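Local coordinates for coenzyme A transferase (Yersinia pestis, PDB 3QLI), which probably transfers coenzyme A between acyl-CoA thioesters and free carboxylic acids such as acetate, and is a potential virulence factor of the plague bacillus, at residues L238-V242 with E264-L270; G160-D164 with F293-M297; Y221-S225 with A244-V249; V271-R275 with E301-L306. One frame throughout, in Å; residues are numbered along the deposited sequence.

Interaction 1: L238-V242 with E264-L270; sequences LQMGV and EVLNPGL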
loop_
_atom_site.group_PDB
_atom_site.type_symbol
_atom_site.label_atom_id
_atom_site.label_comp_id
_atom_site.label_asym_id
_atom_site.label_seq_id
_atom_site.Cartn_x
_atom_site.Cartn_y
_atom_site.Cartn_z
ATOM N N LEU A 238 14.308 -12.579 -8.790
ATOM C CA LEU A 238 14.905 -11.728 -7.764
ATOM C C LEU A 238 14.657 -10.231 -7.929
ATOM O O LEU A 238 14.725 -9.688 -9.037
ATOM C CB LEU A 238 16.413 -11.934 -7.752
ATOM C CG LEU A 238 16.950 -13.341 -7.498
ATOM C CD1 LEU A 238 18.465 -13.321 -7.623
ATOM C CD2 LEU A 238 16.516 -13.806 -6.118
ATOM N N GLN A 239 14.381 -9.578 -6.806
ATOM C CA GLN A 239 14.581 -8.128 -6.683
ATOM C C GLN A 239 15.488 -7.911 -5.483
ATOM O O GLN A 239 15.301 -8.556 -4.450
ATOM C CB GLN A 239 13.268 -7.382 -6.471
ATOM C CG GLN A 239 13.474 -5.898 -6.108
ATOM C CD GLN A 239 13.434 -5.649 -4.606
ATOM O OE1 GLN A 239 12.828 -6.418 -3.856
ATOM N NE2 GLN A 239 14.088 -4.569 -4.160
ATOM N N MET A 240 16.486 -7.037 -5.613
ATOM C CA MET A 240 17.219 -6.621 -4.423
ATOM C C MET A 240 17.810 -5.223 -4.535
ATOM O O MET A 240 17.895 -4.671 -5.623
ATOM C CB MET A 240 18.294 -7.634 -4.032
ATOM C CG MET A 240 19.367 -7.866 -5.062
ATOM S SD MET A 240 20.455 -9.202 -4.462
ATOM C CE MET A 240 19.402 -10.633 -4.642
ATOM N N GLY A 241 18.212 -4.668 -3.394
ATOM C CA GLY A 241 18.815 -3.346 -3.341
ATOM C C GLY A 241 20.314 -3.379 -3.590
ATOM O O GLY A 241 20.853 -4.339 -4.151
ATOM N N VAL A 242 20.994 -2.322 -3.162
ATOM C CA VAL A 242 22.437 -2.203 -3.336
ATOM C C VAL A 242 23.126 -2.360 -1.977
ATOM O O VAL A 242 22.488 -2.217 -0.936
ATOM C CB VAL A 242 22.814 -0.831 -3.937
ATOM C CG1 VAL A 242 22.306 -0.707 -5.366
ATOM C CG2 VAL A 242 22.250 0.293 -3.071
ATOM N N GLU A 264 13.892 -3.324 -8.974
ATOM C CA GLU A 264 13.830 -1.877 -9.166
ATOM C C GLU A 264 15.211 -1.371 -9.561
ATOM O O GLU A 264 15.392 -0.837 -10.654
ATOM C CB GLU A 264 13.345 -1.172 -7.905
ATOM C CG GLU A 264 13.206 0.356 -8.067
ATOM C CD GLU A 264 13.056 1.047 -6.720
ATOM O OE1 GLU A 264 12.081 0.747 -6.002
ATOM O OE2 GLU A 264 13.924 1.875 -6.380
ATOM N N VAL A 265 16.186 -1.545 -8.675
ATOM C CA VAL A 265 17.560 -1.168 -8.995
ATOM C C VAL A 265 18.398 -2.386 -9.411
ATOM O O VAL A 265 18.378 -3.439 -8.752
ATOM C CB VAL A 265 18.264 -0.437 -7.812
ATOM C CG1 VAL A 265 18.445 -1.371 -6.654
ATOM C CG2 VAL A 265 19.634 0.107 -8.240
ATOM N N LEU A 266 19.134 -2.237 -10.507
ATOM C CA LEU A 266 20.088 -3.264 -10.929
ATOM C C LEU A 266 21.442 -2.948 -10.296
ATOM O O LEU A 266 21.954 -1.830 -10.439
ATOM C CB LEU A 266 20.222 -3.310 -12.446
ATOM C CG LEU A 266 21.090 -4.422 -13.057
ATOM C CD1 LEU A 266 20.479 -5.800 -12.787
ATOM C CD2 LEU A 266 21.240 -4.208 -14.572
ATOM N N ASN A 267 21.993 -3.925 -9.576
ATOM C CA ASN A 267 23.226 -3.745 -8.802
ATOM C C ASN A 267 24.324 -4.708 -9.261
ATOM O O ASN A 267 24.056 -5.663 -9.998
ATOM C CB ASN A 267 22.958 -3.932 -7.301
ATOM C CG ASN A 267 22.551 -5.357 -6.953
ATOM O OD1 ASN A 267 22.477 -6.223 -7.820
ATOM N ND2 ASN A 267 22.300 -5.609 -5.670
ATOM N N PRO A 268 25.569 -4.458 -8.839
ATOM C CA PRO A 268 26.675 -5.324 -9.274
ATOM C C PRO A 268 26.497 -6.810 -8.917
ATOM O O PRO A 268 26.915 -7.674 -9.689
ATOM C CB PRO A 268 27.881 -4.729 -8.540
ATOM C CG PRO A 268 27.535 -3.238 -8.461
ATOM C CD PRO A 268 26.047 -3.235 -8.165
ATOM N N GLY A 269 25.887 -7.104 -7.777
ATOM C CA GLY A 269 25.642 -8.488 -7.396
ATOM C C GLY A 269 24.749 -9.224 -8.378
ATOM O O GLY A 269 25.044 -10.355 -8.777
ATOM N N LEU A 270 23.644 -8.588 -8.773
ATOM C CA LEU A 270 22.730 -9.203 -9.721
ATOM C C LEU A 270 23.404 -9.387 -11.069
ATOM O O LEU A 270 23.196 -10.391 -11.750
ATOM C CB LEU A 270 21.450 -8.365 -9.878
ATOM C CG LEU A 270 20.439 -8.468 -8.731
ATOM C CD1 LEU A 270 19.232 -7.562 -8.973
ATOM C CD2 LEU A 270 20.006 -9.931 -8.514
HETATM O O HOH W 1 15.718 -2.969 -6.220
#
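Two bumps of 264-270 fit against the end of strand 237-240. Leu270 is the larger: it fills the hollow beside Leu238 and Met240, with Met240 CG to Leu270 CG at 3.9 Å and Leu238 CD1 to Leu270 CD2 at 3.8 Å. Val265 is the smaller and fits against Gly241, which has no side chain. Its CG1 lies 3.9 Å from Gly241 CA, and its CG2 is 4.0 Å from Val242 CG1. Asn267 fills the space between. Its ND2 donates a very short hydrogen bond to Gly241 O (2.5 Å), while its OD1 caps helix 268-276 by accepting from Leu270 N (2.8 Å). A water fills the gap where the backbones diverge: it donates to Met240 O (2.8 Å) and accepts from Val265 N (2.9 Å) and Gln239 NE2 (3.1 Å). Glu264 and Val242 are both CoA-binding residues of this protein; Glu264 binds CoA covalently, but this chain has no CoA bound. The carboxylate of Glu264 is held by Asn321, and Gln239 bonds to Ser334. Strand 237-240 lies between strands 260-261 and 332-337 in the mixed sheet. Strand 265-266 pairs instead with 295-296, and Pro246 of helix 244-252 packs on Met240 and Asn267.

Interaction 2: G160-D164 with F293-M297; sequences GVGND and FTFAM
Residues 160-164 form an irregular loop that meets the short strand 295-296 through a single antiparallel beta bridge, the non-hydrogen-bonded pair Gly162 with Phe295 (CA to CA, 4.6 Å). Val161 lies nearest Ala296 and Asp164 nearest Thr294. Gly160 and Asp164 have positive phi (61° and 47°). Val161 O accepts from Ala296 N (2.9 Å) and takes a CA-H...O contact from Phe295 CA (3.2 Å). Thr294 O serves Asn163 N at 3.0 Å and, weakly, Asp164 N at 2.8 Å. Asp164 N also reaches Thr294 OG1 weakly (3.1 Å). The bridge links a loop of the N-terminal acetyl-CoA hydrolase/transferase family region to the two-stranded parallel sheet of 265-266 and 295-296, beside the covalent CoA-binding residue Glu264, whose side chain is about 4 Å from that of Phe295 (chi1 p). By backbone, Thr294 and Phe295 bond to Glu264, Phe295 also to Leu266, and Asp164 to Val317. Asp164 (chi1 p) bonds Ser166 through OD2 and caps the turn into helix 166-172. The side-chain amide of Asn163 (chi1 t) bonds Ser167 through OD1, and Ser314 and Glu190 O through ND2. Thr294 OG1 (chi1 t) bonds Arg315 O. Val161 CB sits 4.3 Å from Ala296 CB, and the Phe293 ring edge (chi1 p) faces Val161 O, 3.9 Å from CE1.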
loop_
_atom_site.group_PDB
_atom_site.type_symbol
_atom_site.label_atom_id
_atom_site.label_comp_id
_atom_site.label_asym_id
_atom_site.label_seq_id
_atom_site.Cartn_x
_atom_site.Cartn_y
_atom_site.Cartn_z
ATOM N N GLY A 160 20.341 4.698 -21.084
ATOM C CA GLY A 160 21.382 3.950 -20.397
ATOM C C GLY A 160 20.986 3.408 -19.034
ATOM O O GLY A 160 20.118 2.536 -18.937
ATOM N N VAL A 161 21.646 3.900 -17.992
ATOM C CA VAL A 161 21.411 3.461 -16.618
ATOM C C VAL A 161 20.017 3.793 -16.099
ATOM O O VAL A 161 19.529 3.166 -15.163
ATOM C CB VAL A 161 22.463 4.023 -15.642
ATOM C CG1 VAL A 161 23.804 3.351 -15.867
ATOM C CG2 VAL A 161 22.577 5.527 -15.789
ATOM N N GLY A 162 19.394 4.806 -16.683
ATOM C CA GLY A 162 18.083 5.213 -16.228
ATOM C C GLY A 162 16.891 5.052 -17.148
ATOM O O GLY A 162 16.942 5.372 -18.331
ATOM N N ASN A 163 15.811 4.530 -16.581
ATOM C CA ASN A 163 14.536 4.402 -17.260
ATOM C C ASN A 163 13.608 5.100 -16.283
ATOM O O ASN A 163 13.278 6.271 -16.462
ATOM C CB ASN A 163 14.137 2.946 -17.478
ATOM C CG ASN A 163 13.036 2.798 -18.515
ATOM O OD1 ASN A 163 11.973 3.401 -18.389
ATOM N ND2 ASN A 163 13.288 1.998 -19.544
ATOM N N ASP A 164 13.184 4.381 -15.249
ATOM C CA ASP A 164 12.402 4.986 -14.180
ATOM C C ASP A 164 11.281 5.853 -14.732
ATOM O O ASP A 164 10.473 5.410 -15.544
ATOM C CB ASP A 164 13.298 5.773 -13.213
ATOM C CG ASP A 164 14.301 6.661 -13.926
ATOM O OD1 ASP A 164 15.375 6.163 -14.320
ATOM O OD2 ASP A 164 14.017 7.864 -14.079
ATOM N N PHE A 293 14.834 -4.139 -15.067
ATOM C CA PHE A 293 15.168 -3.193 -14.001
ATOM C C PHE A 293 14.672 -1.804 -14.409
ATOM O O PHE A 293 14.372 -1.575 -15.581
ATOM C CB PHE A 293 16.684 -3.148 -13.749
ATOM C CG PHE A 293 17.470 -2.477 -14.861
ATOM C CD1 PHE A 293 17.948 -1.182 -14.709
ATOM C CD2 PHE A 293 17.707 -3.144 -16.066
ATOM C CE1 PHE A 293 18.663 -0.554 -15.726
ATOM C CE2 PHE A 293 18.422 -2.528 -17.097
ATOM C CZ PHE A 293 18.902 -1.231 -16.928
ATOM N N THR A 294 14.572 -0.880 -13.456
ATOM C CA THR A 294 14.123 0.471 -13.801
ATOM C C THR A 294 15.222 1.542 -13.708
ATOM O O THR A 294 15.175 2.530 -14.433
ATOM C CB THR A 294 12.843 0.894 -13.035
ATOM O OG1 THR A 294 12.119 1.844 -13.823
ATOM C CG2 THR A 294 13.159 1.490 -11.660
ATOM N N PHE A 295 16.206 1.344 -12.837
ATOM C CA PHE A 295 17.448 2.120 -12.918
ATOM C C PHE A 295 18.613 1.309 -12.327
ATOM O O PHE A 295 18.398 0.334 -11.588
ATOM C CB PHE A 295 17.291 3.534 -12.308
ATOM C CG PHE A 295 17.369 3.579 -10.798
ATOM C CD1 PHE A 295 18.530 4.016 -10.167
ATOM C CD2 PHE A 295 16.286 3.203 -10.012
ATOM C CE1 PHE A 295 18.619 4.068 -8.782
ATOM C CE2 PHE A 295 16.360 3.259 -8.622
ATOM C CZ PHE A 295 17.525 3.695 -8.007
ATOM N N ALA A 296 19.840 1.685 -12.687
ATOM C CA ALA A 296 21.020 0.912 -12.297
ATOM C C ALA A 296 22.019 1.768 -11.534
ATOM O O ALA A 296 22.232 2.926 -11.873
ATOM C CB ALA A 296 21.685 0.334 -13.524
ATOM N N MET A 297 22.650 1.175 -10.521
ATOM C CA MET A 297 23.710 1.840 -9.757
ATOM C C MET A 297 24.798 0.817 -9.522
ATOM O O MET A 297 24.501 -0.337 -9.297
ATOM C CB MET A 297 23.181 2.326 -8.399
ATOM C CG MET A 297 22.112 3.429 -8.497
ATOM S SD MET A 297 21.756 4.204 -6.898
ATOM C CE MET A 297 20.848 2.939 -6.055
#

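Interaction 3: Y221-S225 with A244-V249; sequences YTSIS and ALPNLV
Tyr221, Leu245 and Ser225 carry most of this contact between two helical segments, 221-225 and 244-249. The segment axes approach to 9.2 Å and cross at -51°, with N-to-C directions 51° apart. The CA atoms come nearest at Ser225 with Val249 (4.7 Å) and at Tyr221 with Leu245 (5.9 Å). Tyr221 (chi1 m) lays one ring face over Leu245 (chi1 t, chi2 p). Leu245 CB stands 3.9 Å from the ring centroid, almost on the normal, which is a CH-pi contact. The ring edge meets Ala244, with CE2 3.9 Å from Ala244 CB. At the other end of the residue, Tyr221 CB is 3.5 Å from CD2 of Leu248 (chi1 -110°, off the wells; chi2 p). The two helices precede and follow strand 237-240 of the mixed sheet, consistent with a Rossmann-like alpha/beta layering. Ala244, a CoA-binding residue, is the first residue of helix 244-252. The small side chain of Ser225 (chi1 p) permits the close backbone approach. Its CB is 3.9 Å from Leu248 CB and also 3.9 Å from Val249 CG2, while its hydroxyl lies within hydrogen-bonding distance of carbonyls of its own helix. Leu245 CD1 extends further, to 3.7 Å from Ile224 CG2. No hydrogen bond crosses between the two segments. Pro383 touches Tyr221 and Glu415 touches Ile224.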
loop_
_atom_site.group_PDB
_atom_site.type_symbol
_atom_site.label_atom_id
_atom_site.label_comp_id
_atom_site.label_asym_id
_atom_site.label_seq_id
_atom_site.Cartn_x
_atom_site.Cartn_y
_atom_site.Cartn_z
ATOM N N TYR A 221 26.481 -10.065 8.293
ATOM C CA TYR A 221 26.025 -10.323 6.929
ATOM C C TYR A 221 26.288 -11.752 6.501
ATOM O O TYR A 221 25.628 -12.262 5.603
ATOM C CB TYR A 221 26.701 -9.376 5.927
ATOM C CG TYR A 221 26.214 -7.933 5.972
ATOM C CD1 TYR A 221 25.116 -7.568 6.739
ATOM C CD2 TYR A 221 26.857 -6.943 5.239
ATOM C CE1 TYR A 221 24.674 -6.244 6.785
ATOM C CE2 TYR A 221 26.429 -5.618 5.276
ATOM C CZ TYR A 221 25.338 -5.276 6.046
ATOM O OH TYR A 221 24.914 -3.963 6.076
ATOM N N THR A 222 27.275 -12.397 7.111
ATOM C CA THR A 222 27.557 -13.778 6.751
ATOM C C THR A 222 26.353 -14.640 7.084
ATOM O O THR A 222 25.843 -15.355 6.225
ATOM C CB THR A 222 28.823 -14.322 7.427
ATOM O OG1 THR A 222 29.955 -13.582 6.955
ATOM C CG2 THR A 222 29.014 -15.798 7.088
ATOM N N SER A 223 25.887 -14.563 8.326
ATOM C CA SER A 223 24.738 -15.369 8.734
ATOM C C SER A 223 23.489 -14.932 7.980
ATOM O O SER A 223 22.704 -15.751 7.523
ATOM C CB SER A 223 24.477 -15.224 10.230
ATOM O OG SER A 223 23.179 -15.711 10.540
ATOM N N ILE A 224 23.295 -13.622 7.880
ATOM C CA ILE A 224 22.137 -13.102 7.168
ATOM C C ILE A 224 22.095 -13.567 5.708
ATOM O O ILE A 224 21.051 -13.982 5.220
ATOM C CB ILE A 224 22.067 -11.579 7.272
ATOM C CG1 ILE A 224 21.836 -11.182 8.738
ATOM C CG2 ILE A 224 20.955 -11.033 6.332
ATOM C CD1 ILE A 224 21.844 -9.662 8.995
ATOM N N SER A 225 23.220 -13.504 5.000
ATOM C CA SER A 225 23.200 -13.893 3.593
ATOM C C SER A 225 22.845 -15.368 3.428
ATOM O O SER A 225 22.219 -15.748 2.444
ATOM C CB SER A 225 24.528 -13.564 2.894
ATOM O OG SER A 225 25.591 -14.297 3.480
ATOM N N ALA A 244 26.702 -4.179 0.493
ATOM C CA ALA A 244 27.505 -5.374 0.763
ATOM C C ALA A 244 26.625 -6.603 0.968
ATOM O O ALA A 244 26.975 -7.700 0.526
ATOM C CB ALA A 244 28.418 -5.153 1.976
ATOM N N LEU A 245 25.484 -6.428 1.632
ATOM C CA LEU A 245 24.617 -7.574 1.933
ATOM C C LEU A 245 24.082 -8.244 0.659
ATOM O O LEU A 245 24.321 -9.428 0.427
ATOM C CB LEU A 245 23.478 -7.179 2.884
ATOM C CG LEU A 245 22.481 -8.283 3.270
ATOM C CD1 LEU A 245 23.191 -9.587 3.706
ATOM C CD2 LEU A 245 21.511 -7.785 4.350
ATOM N N PRO A 246 23.365 -7.486 -0.184
ATOM C CA PRO A 246 22.954 -8.063 -1.474
ATOM C C PRO A 246 24.116 -8.675 -2.270
ATOM O O PRO A 246 23.953 -9.747 -2.847
ATOM C CB PRO A 246 22.336 -6.868 -2.226
ATOM C CG PRO A 246 22.560 -5.655 -1.347
ATOM C CD PRO A 246 22.752 -6.169 0.050
ATOM N N ASN A 247 25.271 -8.018 -2.307
ATOM C CA ASN A 247 26.426 -8.615 -2.969
ATOM C C ASN A 247 26.767 -9.986 -2.379
ATOM O O ASN A 247 27.108 -10.922 -3.107
ATOM C CB ASN A 247 27.638 -7.686 -2.895
ATOM C CG ASN A 247 27.501 -6.476 -3.808
ATOM O OD1 ASN A 247 26.489 -6.310 -4.499
ATOM N ND2 ASN A 247 28.516 -5.615 -3.803
ATOM N N LEU A 248 26.671 -10.098 -1.059
ATOM C CA LEU A 248 26.988 -11.351 -0.374
ATOM C C LEU A 248 25.932 -12.404 -0.650
ATOM O O LEU A 248 26.242 -13.587 -0.813
ATOM C CB LEU A 248 27.080 -11.130 1.138
ATOM C CG LEU A 248 28.455 -11.221 1.799
ATOM C CD1 LEU A 248 29.394 -10.186 1.218
ATOM C CD2 LEU A 248 28.328 -11.045 3.305
ATOM N N VAL A 249 24.671 -11.980 -0.666
ATOM C CA VAL A 249 23.589 -12.893 -1.000
ATOM C C VAL A 249 23.817 -13.460 -2.400
ATOM O O VAL A 249 23.804 -14.674 -2.604
ATOM C CB VAL A 249 22.221 -12.191 -0.918
ATOM C CG1 VAL A 249 21.116 -13.096 -1.455
ATOM C CG2 VAL A 249 21.940 -11.769 0.523
#

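Interaction 4: V271-R275 with E301-L306; sequences VDLIR and EMYEYL
Both segments are helical, 271-275 in helix 268-276 and 301-306 in helix 300-306. Their axes approach no closer than 11.3 Å, and the signed crossing angle is 52°. The nearest CA atoms are those of Val271 and Met302, 6.9 Å apart. Side chains bridge this wide gap. Val271 (chi1 t) packs CG2 on Met302 CG at 3.6 Å and on Leu306 CD2 at 4.2 Å, and CG1 on Tyr305 CD2 at 3.4 Å. Tyr305 (chi1 t, chi2 77°) reaches across to the first helix. Its OH is 3.8 Å from Arg275 CA and from Ile274 CG2. Arg275 (chi1 t, chi2 t, chi3 m) folds over one face of the ring in a cation-pi contact, with CZ 4.8 Å from the centroid and 16° off the normal. Arg275 NH1 also forms a salt bridge with Asp272 OD1 at 3.6 Å. Glu301 CG lies 4.1 Å from Arg275 NH2. No hydrogen bond crosses the segments. Leu266 packs on Val271 and Leu306, and Ala296 on Met302 and Leu306. The pair is thus a helix-helix packing over the small parallel sheet of 265-266 and 295-296, with each helix following one of its strands.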
loop_
_atom_site.group_PDB
_atom_site.type_symbol
_atom_site.label_atom_id
_atom_site.label_comp_id
_atom_site.label_asym_id
_atom_site.label_seq_id
_atom_site.Cartn_x
_atom_site.Cartn_y
_atom_site.Cartn_z
ATOM N N VAL A 271 24.213 -8.413 -11.463
ATOM C CA VAL A 271 24.854 -8.483 -12.764
ATOM C C VAL A 271 25.877 -9.613 -12.756
ATOM O O VAL A 271 26.103 -10.274 -13.777
ATOM C CB VAL A 271 25.509 -7.142 -13.128
ATOM C CG1 VAL A 271 26.461 -7.316 -14.306
ATOM C CG2 VAL A 271 24.427 -6.113 -13.446
ATOM N N ASP A 272 26.480 -9.859 -11.595
ATOM C CA ASP A 272 27.423 -10.986 -11.477
ATOM C C ASP A 272 26.718 -12.319 -11.768
ATOM O O ASP A 272 27.260 -13.192 -12.464
ATOM C CB ASP A 272 28.072 -11.000 -10.090
ATOM C CG ASP A 272 29.123 -12.081 -9.948
ATOM O OD1 ASP A 272 30.204 -11.947 -10.561
ATOM O OD2 ASP A 272 28.872 -13.059 -9.214
ATOM N N LEU A 273 25.496 -12.471 -11.253
ATOM C CA LEU A 273 24.731 -13.689 -11.491
ATOM C C LEU A 273 24.357 -13.836 -12.967
ATOM O O LEU A 273 24.308 -14.949 -13.495
ATOM C CB LEU A 273 23.493 -13.747 -10.597
ATOM C CG LEU A 273 23.766 -13.739 -9.087
ATOM C CD1 LEU A 273 22.443 -13.748 -8.316
ATOM C CD2 LEU A 273 24.633 -14.928 -8.687
ATOM N N ILE A 274 24.102 -12.716 -13.638
ATOM C CA ILE A 274 23.876 -12.760 -15.084
ATOM C C ILE A 274 25.141 -13.260 -15.786
ATOM O O ILE A 274 25.101 -14.203 -16.578
ATOM C CB ILE A 274 23.500 -11.380 -15.649
ATOM C CG1 ILE A 274 22.161 -10.901 -15.073
ATOM C CG2 ILE A 274 23.391 -11.447 -17.171
ATOM C CD1 ILE A 274 21.766 -9.493 -15.561
ATOM N N ARG A 275 26.266 -12.630 -15.469
ATOM C CA ARG A 275 27.561 -13.002 -16.046
ATOM C C ARG A 275 27.904 -14.484 -15.829
ATOM O O ARG A 275 28.470 -15.144 -16.710
ATOM C CB ARG A 275 28.649 -12.096 -15.462
ATOM C CG ARG A 275 30.038 -12.293 -16.026
ATOM C CD ARG A 275 31.038 -11.343 -15.351
ATOM N NE ARG A 275 30.681 -9.929 -15.497
ATOM C CZ ARG A 275 30.372 -9.117 -14.484
ATOM N NH1 ARG A 275 30.370 -9.566 -13.234
ATOM N NH2 ARG A 275 30.074 -7.848 -14.718
ATOM N N GLU A 301 32.792 -1.314 -13.932
ATOM C CA GLU A 301 32.749 -2.647 -14.516
ATOM C C GLU A 301 31.314 -3.065 -14.824
ATOM O O GLU A 301 31.046 -3.669 -15.860
ATOM C CB GLU A 301 33.397 -3.671 -13.586
ATOM C CG GLU A 301 32.918 -5.082 -13.843
ATOM C CD GLU A 301 33.857 -6.138 -13.289
ATOM O OE1 GLU A 301 33.734 -6.484 -12.092
ATOM O OE2 GLU A 301 34.712 -6.626 -14.062
ATOM N N MET A 302 30.390 -2.756 -13.921
ATOM C CA MET A 302 28.994 -3.105 -14.154
ATOM C C MET A 302 28.395 -2.238 -15.261
ATOM O O MET A 302 27.659 -2.731 -16.115
ATOM C CB MET A 302 28.157 -2.959 -12.882
ATOM C CG MET A 302 26.710 -3.376 -13.094
ATOM S SD MET A 302 25.580 -2.714 -11.858
ATOM C CE MET A 302 25.321 -1.075 -12.521
ATOM N N TYR A 303 28.693 -0.940 -15.241
ATOM C CA TYR A 303 28.165 -0.049 -16.273
ATOM C C TYR A 303 28.594 -0.482 -17.687
ATOM O O TYR A 303 27.781 -0.479 -18.626
ATOM C CB TYR A 303 28.588 1.404 -16.019
ATOM C CG TYR A 303 28.084 2.022 -14.725
ATOM C CD1 TYR A 303 26.759 1.881 -14.327
ATOM C CD2 TYR A 303 28.939 2.770 -13.910
ATOM C CE1 TYR A 303 26.297 2.462 -13.145
ATOM C CE2 TYR A 303 28.490 3.346 -12.724
ATOM C CZ TYR A 303 27.169 3.191 -12.349
ATOM O OH TYR A 303 26.714 3.774 -11.184
ATOM N N GLU A 304 29.871 -0.828 -17.846
ATOM C CA GLU A 304 30.391 -1.260 -19.143
ATOM C C GLU A 304 29.680 -2.517 -19.624
ATOM O O GLU A 304 29.373 -2.666 -20.813
ATOM C CB GLU A 304 31.901 -1.503 -19.072
ATOM C CG GLU A 304 32.719 -0.235 -18.865
ATOM C CD GLU A 304 34.170 -0.511 -18.473
ATOM O OE1 GLU A 304 34.979 0.446 -18.495
ATOM O OE2 GLU A 304 34.501 -1.675 -18.132
ATOM N N TYR A 305 29.417 -3.416 -18.686
ATOM C CA TYR A 305 28.765 -4.681 -18.997
ATOM C C TYR A 305 27.344 -4.517 -19.562
ATOM O O TYR A 305 26.886 -5.345 -20.346
ATOM C CB TYR A 305 28.751 -5.597 -17.763
ATOM C CG TYR A 305 28.202 -6.973 -18.068
ATOM C CD1 TYR A 305 28.978 -7.920 -18.737
ATOM C CD2 TYR A 305 26.910 -7.328 -17.695
ATOM C CE1 TYR A 305 28.478 -9.183 -19.027
ATOM C CE2 TYR A 305 26.403 -8.584 -17.983
ATOM C CZ TYR A 305 27.195 -9.507 -18.648
ATOM O OH TYR A 305 26.694 -10.762 -18.934
ATOM N N LEU A 306 26.651 -3.448 -19.181
ATOM C CA LEU A 306 25.272 -3.248 -19.639
ATOM C C LEU A 306 25.213 -2.867 -21.097
ATOM O O LEU A 306 24.179 -3.009 -21.734
ATOM C CB LEU A 306 24.574 -2.150 -18.828
ATOM C CG LEU A 306 24.681 -2.290 -17.311
ATOM C CD1 LEU A 306 23.943 -1.124 -16.645
ATOM C CD2 LEU A 306 24.121 -3.633 -16.858
#

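The small parallel sheet of 265-266 and 295-296 joins interactions 1 and 2, whose centres lie 11 Å apart. Leu266 N to Phe295 O and Glu264 O to Thr294 N, both 2.9 Å, probably form hydrogen bonds between them. Interaction 4 shares helix 268-276 with interaction 1, and Met302 touches both 1 and 2. Interaction 3 stands farther off, 23 Å from interaction 2 between centres, but Pro246 packs on interaction 1. Along the chain, interactions 1 and 3 alternate, as do 2 and 4. Interactions 1 and 3 are nested within the loop closed by interaction 2. The network connects the covalent CoA-binding Glu264 with two other CoA-binding residues, Val242 and Ala244.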